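PDB 4PFI: TRAP dicarboxylate transporter-DctP subunit from Marinobacter aquaeolei, which probably binds an organic acid solute in the periplasm and hands it to the membrane subunits of a TRAP transporter. Local coordinates for residues G112-H117 and S138-A143; P134-A139 and L152-E157. All coordinates share one frame; numbering follows the deposited sequence.

Contacts 1 and 2 lie 9 Å apart, centre to centre, and meet on helix 134-145, which carries F136 and I137 for one and F140 for the other, one turn on from F136. Their side chains interlock. L113 CD2 lies 3.6 Å from F136 CZ. F114 CE2 is 3.7 Å from F154 CE1. F140 CD2 is 3.7 Å from F154 CZ, so four phenylalanines and a leucine form one apolar cluster joining loop, helix and strand. Both centres sit about 12 Å from the centre of the chain. The sodium ion, at Q234, N235 and G298, involves no residue of either contact, and this open model holds no solute.

Contact 1. Residues G112-H117 and S138-A143; sequences GLFNLH and SAFEPA
L113 and F114, neighbours on a short 3-10 turn, both reach the far end of the F140 ring, but they meet it differently. The leucine comes in at the edge: its CD2 methyl lies in the plane of the F140 ring, 3.9 Å from CZ of F140. CG of L113 is anti to the backbone N (chi1 180°), and chi2 of 83° then turns CD2, rather than CD1, to F140. F114 arrives ring first. Its CE2 stands 3.9 Å from CZ of F140, while its own CZ lies nearly as close to that atom. The two phenyl planes are close to parallel, 16° apart, yet slid so far past one another that they barely overlap. Their centroids are 5.6 Å apart, and the two side chains reach in from opposite directions. No hydrogen bond crosses this contact; with about 112 Å² buried in all, it is van der Waals packing between the outer ends of side chains, the nearest CA atoms, of L113 and F140, being 10.7 Å apart. Were F140 cut back to an alanine, the L113 methyl and the F114 ring would probably lose the ring end they rest on, and a gap is likely to open between loop and helix. F140 also meets F136 and F154 edge-to-face and touches L334, while L113 packs on F323. The contact thus joins the loop that follows helix 101-104 to helix 134-145, with helix 318-339 covering L113 and F140 and strand 149-164 supplying F154.

Contact 2. Residues P134-A139 and L152-E157; sequences PAFISA and LGFVPE
F154 sends its side chain from strand 149-164 to F136 on helix 134-145. Its CB points toward the helix, and CG is set anti to the carbonyl carbon (chi1 -63°), which directs the ring to F136. One ortho atom, CD2, comes 4.1 Å from CE2 of F136. Next along the same side, CE2 makes the closest approach, 3.8 Å to CE2 of F136, and also touches CD2 of that ring. At the tip, CZ meets CD2 of F140, and CE1 on the other side packs against F114. The F136 and F154 rings are inclined at 66° with centroids 6.0 Å apart, an oblique meeting in which the side chains cross at about a right angle. Beside this pair, I137 stretches its CD1 methyl over the strand backbone to within 4.4 Å of both CA of G153 and O of L152. At G153 a side chain would run into the carbonyl O of L152, and its beta carbon would also come near that methyl. The axes of helix and strand, 9.2 Å apart at closest, are strongly crossed, at 105°. On the helix's far side S138 OG turns back to O of P134, which also accepts from the S138 backbone N, so this hydroxyl stays on its own helix. Across the contact there is neither a hydrogen bond nor a charge pair: helix and strand are held by shape and apolar burial, while backbone bonds of L152, G153, V155 and E157 tie this part of the strand to strand 244-252.

Contact 1. Residues G112-H117 and S138-A143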
ATOM      1  N   GLY A 112     -10.004  -2.575   0.846  1.00 25.79           N
ATOM      2  CA  GLY A 112      -9.788  -3.687  -0.064  1.00 23.63           C
ATOM      3  C   GLY A 112      -9.792  -3.251  -1.526  1.00 23.86           C
ATOM      4  O   GLY A 112      -9.198  -3.894  -2.376  1.00 23.33           O
ATOM      5  N   LEU A 113     -10.487  -2.163  -1.822  1.00 25.60           N
ATOM      6  CA  LEU A 113     -10.469  -1.591  -3.155  1.00 26.88           C
ATOM      7  C   LEU A 113      -9.040  -1.518  -3.715  1.00 22.38           C
ATOM      8  O   LEU A 113      -8.830  -1.761  -4.891  1.00 24.79           O
ATOM      9  CB  LEU A 113     -11.069  -0.182  -3.115  1.00 24.45           C
ATOM     10  CG  LEU A 113     -11.128   0.596  -4.432  1.00 25.67           C
ATOM     11  CD1 LEU A 113     -12.359   0.190  -5.245  1.00 26.88           C
ATOM     12  CD2 LEU A 113     -11.121   2.133  -4.156  1.00 25.14           C
ATOM     13  N   PHE A 114      -8.075  -1.187  -2.860  1.00 22.03           N
ATOM     14  CA  PHE A 114      -6.693  -0.960  -3.280  1.00 21.24           C
ATOM     15  C   PHE A 114      -5.892  -2.222  -3.542  1.00 20.29           C
ATOM     16  O   PHE A 114      -4.771  -2.140  -4.043  1.00 23.03           O
ATOM     17  CB  PHE A 114      -5.955  -0.098  -2.238  1.00 21.76           C
ATOM     18  CG  PHE A 114      -6.534   1.259  -2.088  1.00 23.58           C
ATOM     19  CD1 PHE A 114      -6.560   2.123  -3.173  1.00 22.14           C
ATOM     20  CD2 PHE A 114      -7.111   1.655  -0.887  1.00 24.05           C
ATOM     21  CE1 PHE A 114      -7.132   3.393  -3.051  1.00 26.55           C
ATOM     22  CE2 PHE A 114      -7.675   2.920  -0.757  1.00 27.34           C
ATOM     23  CZ  PHE A 114      -7.686   3.795  -1.852  1.00 28.03           C
ATOM     24  N   ASN A 115      -6.445  -3.380  -3.197  1.00 20.40           N
ATOM     25  CA  ASN A 115      -5.821  -4.655  -3.560  1.00 20.01           C
ATOM     26  C   ASN A 115      -6.503  -5.339  -4.761  1.00 22.23           C
ATOM     27  O   ASN A 115      -6.096  -6.427  -5.146  1.00 20.78           O
ATOM     28  CB  ASN A 115      -5.786  -5.634  -2.383  1.00 19.89           C
ATOM     29  CG  ASN A 115      -5.145  -5.059  -1.119  1.00 26.34           C
ATOM     30  OD1 ASN A 115      -5.604  -5.347  -0.007  1.00 28.50           O
ATOM     31  ND2 ASN A 115      -4.094  -4.263  -1.272  1.00 25.79           N
ATOM     32  N   LEU A 116      -7.541  -4.730  -5.337  1.00 22.89           N
ATOM     33  CA  LEU A 116      -8.182  -5.289  -6.545  1.00 20.80           C
ATOM     34  C   LEU A 116      -7.284  -5.121  -7.778  1.00 19.74           C
ATOM     35  O   LEU A 116      -6.714  -4.052  -8.004  1.00 22.18           O
ATOM     36  CB  LEU A 116      -9.547  -4.632  -6.801  1.00 21.34           C
ATOM     37  CG  LEU A 116     -10.661  -5.063  -5.832  1.00 22.19           C
ATOM     38  CD1 LEU A 116     -11.883  -4.210  -6.036  1.00 27.40           C
ATOM     39  CD2 LEU A 116     -11.009  -6.548  -6.003  1.00 22.13           C
ATOM     40  N   HIS A 117      -7.144  -6.161  -8.586  1.00 19.40           N
ATOM     41  CA  HIS A 117      -6.233  -6.073  -9.729  1.00 19.98           C
ATOM     42  C   HIS A 117      -6.891  -5.326 -10.904  1.00 23.81           C
ATOM     43  O   HIS A 117      -8.078  -5.517 -11.155  1.00 23.24           O
ATOM     44  CB  HIS A 117      -5.784  -7.474 -10.164  1.00 18.46           C
ATOM     45  CG  HIS A 117      -4.908  -8.167  -9.160  1.00 20.18           C
ATOM     46  ND1 HIS A 117      -4.301  -9.366  -9.402  1.00 17.72           N
ATOM     47  CD2 HIS A 117      -4.548  -7.802  -7.898  1.00 17.94           C
ATOM     48  CE1 HIS A 117      -3.599  -9.728  -8.335  1.00 18.47           C
ATOM     49  NE2 HIS A 117      -3.742  -8.804  -7.417  1.00 17.55           N
ATOM     50  N   SER A 138     -13.517  11.665   0.403  1.00 44.71           N
ATOM     51  CA  SER A 138     -14.698  11.805   1.241  1.00 47.45           C
ATOM     52  C   SER A 138     -15.520  10.515   1.275  1.00 43.36           C
ATOM     53  O   SER A 138     -16.114  10.185   2.298  1.00 43.37           O
ATOM     54  CB  SER A 138     -15.563  12.992   0.785  1.00 54.40           C
ATOM     55  OG  SER A 138     -15.892  12.901  -0.588  1.00 58.37           O
ATOM     56  N   ALA A 139     -15.548   9.778   0.171  1.00 43.51           N
ATOM     57  CA  ALA A 139     -16.268   8.503   0.140  1.00 44.58           C
ATOM     58  C   ALA A 139     -15.711   7.509   1.186  1.00 44.79           C
ATOM     59  O   ALA A 139     -16.414   6.600   1.638  1.00 44.14           O
ATOM     60  CB  ALA A 139     -16.240   7.892  -1.277  1.00 39.11           C
ATOM     61  N   PHE A 140     -14.463   7.712   1.595  1.00 39.85           N
ATOM     62  CA  PHE A 140     -13.812   6.809   2.522  1.00 37.18           C
ATOM     63  C   PHE A 140     -13.885   7.293   3.942  1.00 35.91           C
ATOM     64  O   PHE A 140     -13.842   6.487   4.868  1.00 39.00           O
ATOM     65  CB  PHE A 140     -12.340   6.662   2.151  1.00 31.14           C
ATOM     66  CG  PHE A 140     -12.066   5.552   1.204  1.00 29.02           C
ATOM     67  CD1 PHE A 140     -11.962   4.253   1.664  1.00 28.52           C
ATOM     68  CD2 PHE A 140     -11.878   5.807  -0.137  1.00 30.74           C
ATOM     69  CE1 PHE A 140     -11.677   3.215   0.793  1.00 30.23           C
ATOM     70  CE2 PHE A 140     -11.588   4.782  -1.012  1.00 32.60           C
ATOM     71  CZ  PHE A 140     -11.484   3.475  -0.548  1.00 30.65           C
ATOM     72  N   GLU A 141     -13.958   8.610   4.109  1.00 38.82           N
ATOM     73  CA  GLU A 141     -13.937   9.236   5.438  1.00 41.08           C
ATOM     74  C   GLU A 141     -14.857   8.580   6.472  1.00 41.96           C
ATOM     75  O   GLU A 141     -14.442   8.341   7.596  1.00 42.62           O
ATOM     76  CB  GLU A 141     -14.271  10.731   5.342  1.00 40.48           C
ATOM     77  CG  GLU A 141     -13.085  11.619   5.008  1.00 47.70           C
ATOM     78  CD  GLU A 141     -13.447  13.107   4.957  1.00 56.32           C
ATOM     79  OE1 GLU A 141     -14.210  13.588   5.837  1.00 60.57           O
ATOM     80  OE2 GLU A 141     -12.973  13.794   4.023  1.00 54.34           O
ATOM     81  N   PRO A 142     -16.119   8.314   6.107  1.00 43.96           N
ATOM     82  CA  PRO A 142     -17.073   7.703   7.041  1.00 45.70           C
ATOM     83  C   PRO A 142     -16.630   6.310   7.497  1.00 47.77           C
ATOM     84  O   PRO A 142     -16.767   5.995   8.679  1.00 47.25           O
ATOM     85  CB  PRO A 142     -18.364   7.620   6.219  1.00 45.37           C
ATOM     86  CG  PRO A 142     -18.206   8.640   5.148  1.00 47.39           C
ATOM     87  CD  PRO A 142     -16.751   8.631   4.816  1.00 45.47           C
ATOM     88  N   ALA A 143     -16.095   5.496   6.582  1.00 47.34           N
ATOM     89  CA  ALA A 143     -15.658   4.147   6.935  1.00 43.80           C
ATOM     90  C   ALA A 143     -14.542   4.214   7.974  1.00 40.00           C
ATOM     91  O   ALA A 143     -14.475   3.392   8.892  1.00 42.41           O
ATOM     92  CB  ALA A 143     -15.203   3.392   5.701  1.00 44.56           C
TER

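Contact 2. Residues P134-A139 and L152-E157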
ATOM      1  N   PRO A 134     -11.246  15.100  -3.854  1.00 46.23           N
ATOM      2  CA  PRO A 134     -11.976  15.254  -2.591  1.00 44.03           C
ATOM      3  C   PRO A 134     -13.175  14.313  -2.507  1.00 41.74           C
ATOM      4  O   PRO A 134     -13.495  13.836  -1.420  1.00 42.00           O
ATOM      5  CB  PRO A 134     -12.436  16.717  -2.622  1.00 42.22           C
ATOM      6  CG  PRO A 134     -11.491  17.395  -3.574  1.00 42.50           C
ATOM      7  CD  PRO A 134     -11.167  16.366  -4.607  1.00 43.92           C
ATOM      8  N   ALA A 135     -13.821  14.052  -3.642  1.00 38.99           N
ATOM      9  CA  ALA A 135     -14.994  13.182  -3.675  1.00 41.96           C
ATOM     10  C   ALA A 135     -14.607  11.718  -3.441  1.00 45.79           C
ATOM     11  O   ALA A 135     -15.406  10.930  -2.933  1.00 44.92           O
ATOM     12  CB  ALA A 135     -15.739  13.333  -5.004  1.00 42.82           C
ATOM     13  N   PHE A 136     -13.378  11.355  -3.802  1.00 45.31           N
ATOM     14  CA  PHE A 136     -12.897   9.994  -3.570  1.00 39.80           C
ATOM     15  C   PHE A 136     -12.483   9.854  -2.106  1.00 36.64           C
ATOM     16  O   PHE A 136     -12.865   8.896  -1.431  1.00 37.77           O
ATOM     17  CB  PHE A 136     -11.724   9.678  -4.490  1.00 40.67           C
ATOM     18  CG  PHE A 136     -11.244   8.265  -4.393  1.00 40.58           C
ATOM     19  CD1 PHE A 136     -11.917   7.244  -5.054  1.00 41.94           C
ATOM     20  CD2 PHE A 136     -10.108   7.953  -3.658  1.00 41.62           C
ATOM     21  CE1 PHE A 136     -11.481   5.932  -4.971  1.00 42.81           C
ATOM     22  CE2 PHE A 136      -9.657   6.636  -3.573  1.00 42.62           C
ATOM     23  CZ  PHE A 136     -10.346   5.626  -4.232  1.00 41.92           C
ATOM     24  N   ILE A 137     -11.729  10.826  -1.603  1.00 37.73           N
ATOM     25  CA  ILE A 137     -11.328  10.803  -0.207  1.00 40.58           C
ATOM     26  C   ILE A 137     -12.574  10.769   0.677  1.00 44.37           C
ATOM     27  O   ILE A 137     -12.689   9.935   1.574  1.00 45.21           O
ATOM     28  CB  ILE A 137     -10.464  12.035   0.154  1.00 41.29           C
ATOM     29  CG1 ILE A 137      -9.136  11.986  -0.616  1.00 43.60           C
ATOM     30  CG2 ILE A 137     -10.226  12.107   1.676  1.00 38.47           C
ATOM     31  CD1 ILE A 137      -8.125  13.070  -0.205  1.00 43.84           C
ATOM     32  N   SER A 138     -13.517  11.665   0.403  1.00 44.71           N
ATOM     33  CA  SER A 138     -14.698  11.805   1.241  1.00 47.45           C
ATOM     34  C   SER A 138     -15.520  10.515   1.275  1.00 43.36           C
ATOM     35  O   SER A 138     -16.114  10.185   2.298  1.00 43.37           O
ATOM     36  CB  SER A 138     -15.563  12.992   0.785  1.00 54.40           C
ATOM     37  OG  SER A 138     -15.892  12.901  -0.588  1.00 58.37           O
ATOM     38  N   ALA A 139     -15.548   9.778   0.171  1.00 43.51           N
ATOM     39  CA  ALA A 139     -16.268   8.503   0.140  1.00 44.58           C
ATOM     40  C   ALA A 139     -15.711   7.509   1.186  1.00 44.79           C
ATOM     41  O   ALA A 139     -16.414   6.600   1.638  1.00 44.14           O
ATOM     42  CB  ALA A 139     -16.240   7.892  -1.277  1.00 39.11           C
ATOM     43  N   LEU A 152      -6.796  11.351   6.247  1.00 36.10           N
ATOM     44  CA  LEU A 152      -6.244  12.594   5.703  1.00 29.98           C
ATOM     45  C   LEU A 152      -5.870  12.458   4.228  1.00 33.33           C
ATOM     46  O   LEU A 152      -5.783  13.452   3.513  1.00 33.61           O
ATOM     47  CB  LEU A 152      -5.017  13.031   6.506  1.00 29.79           C
ATOM     48  CG  LEU A 152      -5.271  13.263   8.003  1.00 34.76           C
ATOM     49  CD1 LEU A 152      -3.992  13.690   8.731  1.00 32.27           C
ATOM     50  CD2 LEU A 152      -6.385  14.295   8.203  1.00 32.38           C
ATOM     51  N   GLY A 153      -5.626  11.232   3.769  1.00 33.50           N
ATOM     52  CA  GLY A 153      -5.214  11.031   2.392  1.00 28.70           C
ATOM     53  C   GLY A 153      -4.591   9.680   2.105  1.00 30.66           C
ATOM     54  O   GLY A 153      -4.419   8.841   2.994  1.00 31.26           O
ATOM     55  N   PHE A 154      -4.246   9.484   0.837  1.00 27.77           N
ATOM     56  CA  PHE A 154      -3.627   8.256   0.380  1.00 24.11           C
ATOM     57  C   PHE A 154      -2.235   8.533  -0.195  1.00 25.46           C
ATOM     58  O   PHE A 154      -2.013   9.575  -0.810  1.00 26.27           O
ATOM     59  CB  PHE A 154      -4.533   7.587  -0.664  1.00 26.55           C
ATOM     60  CG  PHE A 154      -5.882   7.170  -0.112  1.00 28.00           C
ATOM     61  CD1 PHE A 154      -5.965   6.248   0.915  1.00 25.41           C
ATOM     62  CD2 PHE A 154      -7.068   7.738  -0.591  1.00 28.42           C
ATOM     63  CE1 PHE A 154      -7.194   5.882   1.437  1.00 27.20           C
ATOM     64  CE2 PHE A 154      -8.308   7.364  -0.064  1.00 28.33           C
ATOM     65  CZ  PHE A 154      -8.372   6.442   0.945  1.00 26.28           C
ATOM     66  N   VAL A 155      -1.307   7.603   0.016  1.00 23.29           N
ATOM     67  CA  VAL A 155       0.045   7.705  -0.518  1.00 25.72           C
ATOM     68  C   VAL A 155       0.499   6.432  -1.259  1.00 24.40           C
ATOM     69  O   VAL A 155       0.406   5.335  -0.719  1.00 23.38           O
ATOM     70  CB  VAL A 155       1.040   7.987   0.608  1.00 25.75           C
ATOM     71  CG1 VAL A 155       2.435   8.146   0.037  1.00 23.27           C
ATOM     72  CG2 VAL A 155       0.603   9.240   1.396  1.00 27.52           C
ATOM     73  N   PRO A 156       1.009   6.580  -2.492  1.00 22.51           N
ATOM     74  CA  PRO A 156       1.515   5.455  -3.303  1.00 20.93           C
ATOM     75  C   PRO A 156       2.882   4.943  -2.804  1.00 23.73           C
ATOM     76  O   PRO A 156       3.730   5.773  -2.471  1.00 22.07           O
ATOM     77  CB  PRO A 156       1.674   6.078  -4.697  1.00 20.62           C
ATOM     78  CG  PRO A 156       2.007   7.548  -4.410  1.00 21.33           C
ATOM     79  CD  PRO A 156       1.225   7.888  -3.142  1.00 21.95           C
ATOM     80  N   GLU A 157       3.093   3.625  -2.719  1.00 21.52           N
ATOM     81  CA  GLU A 157       4.419   3.087  -2.350  1.00 20.56           C
ATOM     82  C   GLU A 157       5.025   2.310  -3.511  1.00 19.13           C
ATOM     83  O   GLU A 157       6.188   1.901  -3.471  1.00 20.12           O
ATOM     84  CB  GLU A 157       4.366   2.235  -1.084  1.00 20.19           C
ATOM     85  CG  GLU A 157       3.531   2.868  -0.007  1.00 26.34           C
ATOM     86  CD  GLU A 157       3.569   2.123   1.328  1.00 36.72           C
ATOM     87  OE1 GLU A 157       2.571   1.436   1.655  1.00 38.23           O
ATOM     88  OE2 GLU A 157       4.583   2.233   2.064  1.00 41.28           O
TER